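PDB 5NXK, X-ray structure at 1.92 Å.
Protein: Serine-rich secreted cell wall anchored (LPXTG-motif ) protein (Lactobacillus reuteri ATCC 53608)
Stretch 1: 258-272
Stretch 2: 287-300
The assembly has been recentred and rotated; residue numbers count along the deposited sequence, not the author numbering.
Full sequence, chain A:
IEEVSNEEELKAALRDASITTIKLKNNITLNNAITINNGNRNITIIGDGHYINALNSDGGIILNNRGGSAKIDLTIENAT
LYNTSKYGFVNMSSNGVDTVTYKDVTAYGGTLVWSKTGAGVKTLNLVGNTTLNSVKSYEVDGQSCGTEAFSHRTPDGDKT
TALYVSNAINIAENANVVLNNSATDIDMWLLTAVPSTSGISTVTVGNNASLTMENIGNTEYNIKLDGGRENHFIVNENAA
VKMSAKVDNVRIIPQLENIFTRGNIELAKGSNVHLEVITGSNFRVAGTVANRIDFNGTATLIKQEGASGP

Stretch 1, residues 258-272: NIFTRGNIELAKGSN
Stretch 2 (287-300) GTVANRIDFNGTAT

Residues 261-267 and 289-295 form neighbouring parallel strands, their axes 4.4 Å apart at closest approach and inclined by 14°. Thr 261 pairs with Val 289, and the register runs unbroken to Leu 267 opposite Phe 295. Both strands keep extended backbone angles (Ile 265 -118/126). Four residues of the first stretch, folded in a type II turn from Ala 268 to Ser 271 (Gly 270 at 86/-18), lie across from Asn 296 and Gly 297, so the register shifts by two and Asn 272 pairs with Thr 298.

As in parallel sheets generally, each bonding residue of the first strand reaches the two residues flanking its partner. Thr 261 N donates to Thr 288 O (3.2 Å) and Ala 290 N to Thr 261 O (3.0 Å); Gly 263 N to Ala 290 O (2.8 Å) and Arg 292 N to Gly 263 O (3.0 Å); Ile 265 N to Arg 292 O (2.9 Å) and Asp 294 N to Ile 265 O (2.8 Å); Leu 267 N to Asp 294 O and Asn 296 N to Leu 267 O (both 2.9 Å). Beyond the turn, Thr 298 N reaches Ser 271 O (3.0 Å). Before the ladder, Thr 288 (chi1 p) donates from OG1 to Ile 259 O (2.7 Å).

On the face bearing Ile 265 and Leu 267, both m,t, Ile 265 CB lies 3.9 Å from Ile 293 CG2, and Leu 267 CD1 3.7 Å from Phe 295 CD2 (chi1 m). A CB on Gly 263 would sit tightly, 3.4 Å, against Val 289 CG1.

The face bearing Asn 264, Glu 266, Arg 292 and Asp 294 is mostly polar. Arg 292, chi1-chi3 t, forms a salt bridge to Asp 294 (NE to OD1, 3.0 Å); like-charged Glu 266 OE2 lies 4.2 Å from Asp 294 OD2. One water accepts from Asn 264 ND2 (2.9 Å) and donates to Arg 292 O (3.2 Å), bridging the strands.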

ATOM      1  N   ASN A 258       9.966   6.253 -23.290  1.00 39.43           N
ATOM      2  CA  ASN A 258      10.147   7.705 -23.182  1.00 45.99           C
ATOM      3  C   ASN A 258      10.208   8.195 -21.736  1.00 46.37           C
ATOM      4  O   ASN A 258       9.882   9.349 -21.454  1.00 41.57           O
ATOM      5  CB  ASN A 258       9.016   8.438 -23.904  1.00 49.22           C
ATOM      6  CG  ASN A 258       7.648   8.106 -23.330  1.00 58.21           C
ATOM      7  OD1 ASN A 258       7.489   7.123 -22.602  1.00 52.95           O
ATOM      8  ND2 ASN A 258       6.648   8.921 -23.665  1.00 63.00           N
ATOM      9  N   ILE A 259      10.618   7.324 -20.819  1.00 40.02           N
ATOM     10  CA  ILE A 259      10.699   7.705 -19.411  1.00 38.89           C
ATOM     11  C   ILE A 259      12.146   7.788 -18.938  1.00 37.26           C
ATOM     12  O   ILE A 259      12.891   6.809 -18.985  1.00 35.75           O
ATOM     13  CB  ILE A 259       9.927   6.715 -18.515  1.00 36.42           C
ATOM     14  CG1 ILE A 259       8.440   6.717 -18.882  1.00 33.13           C
ATOM     15  CG2 ILE A 259      10.133   7.054 -17.042  1.00 35.95           C
ATOM     16  CD1 ILE A 259       7.600   5.662 -18.141  1.00 32.29           C
ATOM     17  N   PHE A 260      12.536   8.986 -18.524  1.00 33.81           N
ATOM     18  CA  PHE A 260      13.879   9.265 -18.032  1.00 32.29           C
ATOM     19  C   PHE A 260      13.761   9.637 -16.563  1.00 33.12           C
ATOM     20  O   PHE A 260      13.262  10.712 -16.224  1.00 27.42           O
ATOM     21  CB  PHE A 260      14.532  10.370 -18.846  1.00 36.27           C
ATOM     22  CG  PHE A 260      14.627  10.051 -20.307  1.00 39.01           C
ATOM     23  CD1 PHE A 260      13.571  10.332 -21.161  1.00 44.95           C
ATOM     24  CD2 PHE A 260      15.759   9.441 -20.822  1.00 43.80           C
ATOM     25  CE1 PHE A 260      13.646  10.019 -22.506  1.00 51.06           C
ATOM     26  CE2 PHE A 260      15.847   9.125 -22.167  1.00 44.49           C
ATOM     27  CZ  PHE A 260      14.789   9.416 -23.011  1.00 51.21           C
ATOM     28  N   THR A 261      14.130   8.701 -15.693  1.00 26.93           N
ATOM     29  CA  THR A 261      13.829   8.840 -14.279  1.00 22.99           C
ATOM     30  C   THR A 261      15.052   8.608 -13.387  1.00 23.11           C
ATOM     31  O   THR A 261      16.177   8.467 -13.869  1.00 19.45           O
ATOM     32  CB  THR A 261      12.670   7.895 -13.894  1.00 25.77           C
ATOM     33  OG1 THR A 261      12.160   8.243 -12.605  1.00 26.23           O
ATOM     34  CG2 THR A 261      13.098   6.419 -13.960  1.00 22.54           C
ATOM     35  N   ARG A 262      14.831   8.641 -12.079  1.00 20.53           N
ATOM     36  CA  ARG A 262      15.919   8.519 -11.107  1.00 18.20           C
ATOM     37  C   ARG A 262      15.582   7.412 -10.113  1.00 20.71           C
ATOM     38  O   ARG A 262      14.408   7.159  -9.853  1.00 22.32           O
ATOM     39  CB  ARG A 262      16.081   9.839 -10.357  1.00 21.49           C
ATOM     40  CG  ARG A 262      16.344  11.044 -11.257  1.00 24.83           C
ATOM     41  CD  ARG A 262      16.323  12.318 -10.426  1.00 30.17           C
ATOM     42  NE  ARG A 262      16.359  13.543 -11.230  1.00 34.27           N
ATOM     43  CZ  ARG A 262      15.437  13.936 -12.112  1.00 35.42           C
ATOM     44  NH1 ARG A 262      14.343  13.205 -12.351  1.00 30.92           N
ATOM     45  NH2 ARG A 262      15.623  15.080 -12.763  1.00 29.47           N
ATOM     46  N   GLY A 263      16.601   6.788  -9.528  1.00 26.00           N
ATOM     47  CA  GLY A 263      16.391   5.822  -8.465  1.00 24.19           C
ATOM     48  C   GLY A 263      17.406   6.080  -7.364  1.00 22.54           C
ATOM     49  O   GLY A 263      18.557   6.407  -7.629  1.00 22.68           O
ATOM     50  N   ASN A 264      16.966   5.956  -6.121  1.00 22.45           N
ATOM     51  CA  ASN A 264      17.850   6.138  -4.990  1.00 24.04           C
ATOM     52  C   ASN A 264      17.431   5.155  -3.894  1.00 24.14           C
ATOM     53  O   ASN A 264      16.288   5.174  -3.397  1.00 22.04           O
ATOM     54  CB  ASN A 264      17.821   7.589  -4.473  1.00 28.81           C
ATOM     55  CG  ASN A 264      18.601   8.557  -5.376  1.00 38.93           C
ATOM     56  OD1 ASN A 264      18.041   9.126  -6.327  1.00 38.81           O
ATOM     57  ND2 ASN A 264      19.894   8.744  -5.090  1.00 35.59           N
ATOM     58  N   ILE A 265      18.373   4.299  -3.523  1.00 19.79           N
ATOM     59  CA  ILE A 265      18.172   3.364  -2.439  1.00 20.26           C
ATOM     60  C   ILE A 265      19.203   3.680  -1.351  1.00 22.39           C
ATOM     61  O   ILE A 265      20.401   3.772  -1.616  1.00 23.25           O
ATOM     62  CB  ILE A 265      18.291   1.927  -2.929  1.00 21.22           C
ATOM     63  CG1 ILE A 265      17.250   1.675  -4.038  1.00 21.63           C
ATOM     64  CG2 ILE A 265      18.145   0.933  -1.765  1.00 18.53           C
ATOM     65  CD1 ILE A 265      17.335   0.301  -4.653  1.00 25.32           C
ATOM     66  N   GLU A 266      18.725   3.896  -0.133  1.00 23.72           N
ATOM     67  CA  GLU A 266      19.600   4.310   0.952  1.00 25.15           C
ATOM     68  C   GLU A 266      19.369   3.401   2.143  1.00 25.59           C
ATOM     69  O   GLU A 266      18.256   3.293   2.632  1.00 27.00           O
ATOM     70  CB  GLU A 266      19.343   5.776   1.331  1.00 34.07           C
ATOM     71  CG  GLU A 266      19.609   6.779   0.186  1.00 56.44           C
ATOM     72  CD  GLU A 266      19.327   8.242   0.557  1.00 69.48           C
ATOM     73  OE1 GLU A 266      18.152   8.577   0.831  1.00 73.00           O
ATOM     74  OE2 GLU A 266      20.276   9.057   0.564  1.00 77.80           O
ATOM     75  N   LEU A 267      20.428   2.748   2.602  1.00 25.17           N
ATOM     76  CA  LEU A 267      20.342   1.822   3.725  1.00 20.09           C
ATOM     77  C   LEU A 267      21.194   2.405   4.847  1.00 26.76           C
ATOM     78  O   LEU A 267      22.420   2.374   4.779  1.00 27.05           O
ATOM     79  CB  LEU A 267      20.834   0.426   3.334  1.00 22.00           C
ATOM     80  CG  LEU A 267      20.190  -0.216   2.088  1.00 24.85           C
ATOM     81  CD1 LEU A 267      20.610  -1.667   1.896  1.00 26.00           C
ATOM     82  CD2 LEU A 267      18.676  -0.125   2.150  1.00 29.40           C
ATOM     83  N   ALA A 268      20.553   2.925   5.882  1.00 25.07           N
ATOM     84  CA  ALA A 268      21.252   3.754   6.861  1.00 25.45           C
ATOM     85  C   ALA A 268      22.091   2.952   7.844  1.00 25.81           C
ATOM     86  O   ALA A 268      21.870   1.757   8.037  1.00 27.00           O
ATOM     87  CB  ALA A 268      20.233   4.619   7.635  1.00 23.95           C
ATOM     88  N   LYS A 269      23.054   3.619   8.477  1.00 26.73           N
ATOM     89  CA  LYS A 269      23.864   2.974   9.517  1.00 29.41           C
ATOM     90  C   LYS A 269      22.952   2.370  10.595  1.00 31.15           C
ATOM     91  O   LYS A 269      21.912   2.950  10.952  1.00 31.01           O
ATOM     92  CB  LYS A 269      24.894   3.943  10.112  1.00 39.90           C
ATOM     93  CG  LYS A 269      24.330   5.078  10.931  1.00 63.81           C
ATOM     94  CD  LYS A 269      25.426   5.748  11.772  1.00 73.38           C
ATOM     95  CE  LYS A 269      24.952   7.087  12.340  1.00 75.74           C
ATOM     96  NZ  LYS A 269      25.370   8.220  11.462  1.00 77.39           N
ATOM     97  N   GLY A 270      23.329   1.186  11.074  1.00 27.09           N
ATOM     98  CA  GLY A 270      22.561   0.473  12.072  1.00 28.89           C
ATOM     99  C   GLY A 270      21.447  -0.385  11.497  1.00 27.70           C
ATOM    100  O   GLY A 270      20.934  -1.264  12.179  1.00 27.24           O
ATOM    101  N   SER A 271      21.038  -0.125  10.256  1.00 23.29           N
ATOM    102  CA  SER A 271      19.993  -0.956   9.649  1.00 22.54           C
ATOM    103  C   SER A 271      20.496  -2.366   9.338  1.00 25.64           C
ATOM    104  O   SER A 271      21.692  -2.596   9.144  1.00 26.03           O
ATOM    105  CB  SER A 271      19.437  -0.306   8.374  1.00 19.67           C
ATOM    106  OG  SER A 271      20.422  -0.221   7.343  1.00 24.43           O
ATOM    107  N   ASN A 272      19.559  -3.304   9.285  1.00 23.92           N
ATOM    108  CA  ASN A 272      19.856  -4.690   8.977  1.00 24.41           C
ATOM    109  C   ASN A 272      18.876  -5.150   7.909  1.00 27.75           C
ATOM    110  O   ASN A 272      17.664  -5.229   8.146  1.00 27.41           O
ATOM    111  CB  ASN A 272      19.774  -5.572  10.227  1.00 30.58           C
ATOM    112  CG  ASN A 272      20.949  -5.354  11.172  1.00 37.63           C
ATOM    113  OD1 ASN A 272      20.887  -4.522  12.086  1.00 40.25           O
ATOM    114  ND2 ASN A 272      22.027  -6.094  10.948  1.00 38.28           N
ATOM    115  N   GLY A 287      17.397   0.168 -17.810  1.00 31.97           N
ATOM    116  CA  GLY A 287      16.808   1.202 -18.644  1.00 31.56           C
ATOM    117  C   GLY A 287      17.333   2.579 -18.268  1.00 32.20           C
ATOM    118  O   GLY A 287      18.337   2.695 -17.560  1.00 28.66           O
ATOM    119  N   THR A 288      16.649   3.628 -18.721  1.00 27.88           N
ATOM    120  CA  THR A 288      17.127   4.989 -18.497  1.00 30.05           C
ATOM    121  C   THR A 288      16.734   5.522 -17.125  1.00 28.44           C
ATOM    122  O   THR A 288      15.897   6.425 -17.000  1.00 26.35           O
ATOM    123  CB  THR A 288      16.623   5.948 -19.590  1.00 31.02           C
ATOM    124  OG1 THR A 288      15.223   5.732 -19.800  1.00 31.52           O
ATOM    125  CG2 THR A 288      17.349   5.673 -20.887  1.00 31.40           C
ATOM    126  N   VAL A 289      17.377   4.946 -16.108  1.00 32.20           N
ATOM    127  CA  VAL A 289      17.248   5.340 -14.710  1.00 28.26           C
ATOM    128  C   VAL A 289      18.635   5.762 -14.229  1.00 25.13           C
ATOM    129  O   VAL A 289      19.587   4.990 -14.338  1.00 30.36           O
ATOM    130  CB  VAL A 289      16.733   4.167 -13.819  1.00 29.00           C
ATOM    131  CG1 VAL A 289      16.485   4.623 -12.360  1.00 21.53           C
ATOM    132  CG2 VAL A 289      15.483   3.544 -14.402  1.00 25.46           C
ATOM    133  N   ALA A 290      18.765   6.975 -13.697  1.00 25.90           N
ATOM    134  CA  ALA A 290      20.007   7.351 -13.016  1.00 26.01           C
ATOM    135  C   ALA A 290      19.860   6.866 -11.595  1.00 26.10           C
ATOM    136  O   ALA A 290      19.014   7.370 -10.854  1.00 23.09           O
ATOM    137  CB  ALA A 290      20.256   8.868 -13.061  1.00 28.38           C
ATOM    138  N   ASN A 291      20.661   5.872 -11.223  1.00 25.98           N
ATOM    139  CA  ASN A 291      20.443   5.179  -9.966  1.00 22.28           C
ATOM    140  C   ASN A 291      21.629   5.280  -9.023  1.00 22.12           C
ATOM    141  O   ASN A 291      22.778   5.329  -9.452  1.00 21.57           O
ATOM    142  CB  ASN A 291      20.131   3.706 -10.224  1.00 21.05           C
ATOM    143  CG  ASN A 291      19.436   3.046  -9.041  1.00 26.87           C
ATOM    144  OD1 ASN A 291      18.295   3.362  -8.737  1.00 32.63           O
ATOM    145  ND2 ASN A 291      20.120   2.120  -8.379  1.00 29.45           N
ATOM    146  N   ARG A 292      21.339   5.309  -7.731  1.00 18.52           N
ATOM    147  CA  ARG A 292      22.398   5.270  -6.745  1.00 20.94           C
ATOM    148  C   ARG A 292      21.926   4.465  -5.552  1.00 18.73           C
ATOM    149  O   ARG A 292      20.816   4.672  -5.047  1.00 19.23           O
ATOM    150  CB  ARG A 292      22.820   6.673  -6.319  1.00 23.87           C
ATOM    151  CG  ARG A 292      23.830   6.671  -5.182  1.00 26.26           C
ATOM    152  CD  ARG A 292      24.288   8.086  -4.828  1.00 26.81           C
ATOM    153  NE  ARG A 292      25.134   8.092  -3.637  1.00 30.58           N
ATOM    154  CZ  ARG A 292      26.216   8.848  -3.472  1.00 26.41           C
ATOM    155  NH1 ARG A 292      26.590   9.702  -4.414  1.00 24.96           N
ATOM    156  NH2 ARG A 292      26.901   8.783  -2.337  1.00 28.89           N
ATOM    157  N   ILE A 293      22.767   3.532  -5.112  1.00 20.47           N
ATOM    158  CA  ILE A 293      22.456   2.723  -3.939  1.00 21.30           C
ATOM    159  C   ILE A 293      23.550   2.948  -2.893  1.00 22.74           C
ATOM    160  O   ILE A 293      24.734   2.729  -3.160  1.00 24.40           O
ATOM    161  CB  ILE A 293      22.353   1.220  -4.276  1.00 20.31           C
ATOM    162  CG1 ILE A 293      21.393   0.991  -5.444  1.00 21.04           C
ATOM    163  CG2 ILE A 293      21.875   0.438  -3.056  1.00 22.51           C
ATOM    164  CD1 ILE A 293      21.376  -0.452  -5.940  1.00 22.61           C
ATOM    165  N   ASP A 294      23.149   3.409  -1.715  1.00 21.90           N
ATOM    166  CA  ASP A 294      24.085   3.649  -0.621  1.00 21.01           C
ATOM    167  C   ASP A 294      23.905   2.594   0.452  1.00 22.33           C
ATOM    168  O   ASP A 294      22.832   2.476   1.035  1.00 22.39           O
ATOM    169  CB  ASP A 294      23.887   5.048  -0.020  1.00 26.65           C
ATOM    170  CG  ASP A 294      24.360   6.161  -0.949  1.00 39.85           C
ATOM    171  OD1 ASP A 294      25.521   6.121  -1.406  1.00 44.53           O
ATOM    172  OD2 ASP A 294      23.553   7.059  -1.257  1.00 46.88           O
ATOM    173  N   PHE A 295      24.963   1.827   0.696  1.00 23.39           N
ATOM    174  CA  PHE A 295      24.989   0.822   1.749  1.00 24.63           C
ATOM    175  C   PHE A 295      25.780   1.354   2.925  1.00 26.56           C
ATOM    176  O   PHE A 295      27.008   1.382   2.872  1.00 25.09           O
ATOM    177  CB  PHE A 295      25.641  -0.473   1.264  1.00 20.57           C
ATOM    178  CG  PHE A 295      24.891  -1.174   0.162  1.00 25.57           C
ATOM    179  CD1 PHE A 295      25.090  -0.823  -1.170  1.00 23.78           C
ATOM    180  CD2 PHE A 295      24.018  -2.211   0.457  1.00 21.60           C
ATOM    181  CE1 PHE A 295      24.425  -1.497  -2.187  1.00 22.26           C
ATOM    182  CE2 PHE A 295      23.346  -2.875  -0.545  1.00 24.38           C
ATOM    183  CZ  PHE A 295      23.547  -2.519  -1.875  1.00 20.63           C
ATOM    184  N   ASN A 296      25.100   1.765   3.987  1.00 26.77           N
ATOM    185  CA  ASN A 296      25.803   2.297   5.147  1.00 26.76           C
ATOM    186  C   ASN A 296      25.557   1.431   6.361  1.00 27.18           C
ATOM    187  O   ASN A 296      26.070   1.714   7.435  1.00 32.15           O
ATOM    188  CB  ASN A 296      25.379   3.742   5.447  1.00 24.80           C
ATOM    189  CG  ASN A 296      25.607   4.682   4.266  1.00 30.16           C
ATOM    190  OD1 ASN A 296      24.672   5.312   3.774  1.00 34.41           O
ATOM    191  ND2 ASN A 296      26.836   4.750   3.789  1.00 27.01           N
ATOM    192  N   GLY A 297      24.757   0.382   6.204  1.00 24.44           N
ATOM    193  CA  GLY A 297      24.495  -0.515   7.314  1.00 26.43           C
ATOM    194  C   GLY A 297      25.000  -1.924   7.074  1.00 30.97           C
ATOM    195  O   GLY A 297      26.070  -2.126   6.494  1.00 37.84           O
ATOM    196  N   THR A 298      24.212  -2.903   7.506  1.00 28.69           N
ATOM    197  CA  THR A 298      24.514  -4.310   7.284  1.00 28.13           C
ATOM    198  C   THR A 298      23.482  -4.869   6.324  1.00 27.61           C
ATOM    199  O   THR A 298      22.287  -4.756   6.565  1.00 23.15           O
ATOM    200  CB  THR A 298      24.481  -5.108   8.603  1.00 28.00           C
ATOM    201  OG1 THR A 298      25.425  -4.542   9.514  1.00 30.27           O
ATOM    202  CG2 THR A 298      24.817  -6.582   8.378  1.00 29.91           C
ATOM    203  N   ALA A 299      23.937  -5.468   5.234  1.00 23.92           N
ATOM    204  CA  ALA A 299      22.999  -6.042   4.285  1.00 22.81           C
ATOM    205  C   ALA A 299      23.499  -7.373   3.781  1.00 27.66           C
ATOM    206  O   ALA A 299      24.698  -7.567   3.569  1.00 23.39           O
ATOM    207  CB  ALA A 299      22.756  -5.087   3.115  1.00 18.75           C
ATOM    208  N   THR A 300      22.556  -8.285   3.590  1.00 24.16           N
ATOM    209  CA  THR A 300      22.827  -9.573   2.989  1.00 23.96           C
ATOM    210  C   THR A 300      21.880  -9.752   1.814  1.00 23.43           C
ATOM    211  O   THR A 300      20.664  -9.677   1.987  1.00 21.71           O
ATOM    212  CB  THR A 300      22.645 -10.705   4.001  1.00 27.94           C
ATOM    213  OG1 THR A 300      23.570 -10.509   5.070  1.00 35.07           O
ATOM    214  CG2 THR A 300      22.895 -12.070   3.347  1.00 25.65           C
TER
HETATM  215  O   HOH W   1      19.674   9.282  -8.478  1.00 39.31           O
HETATM  216  O   HOH W   2      20.752   7.060  -2.896  1.00 47.94           O
HETATM  217  O   HOH W   3      21.612  -2.268   5.656  1.00 23.38           O
HETATM  218  O   HOH W   4      24.115  -2.612  10.753  1.00 37.00           O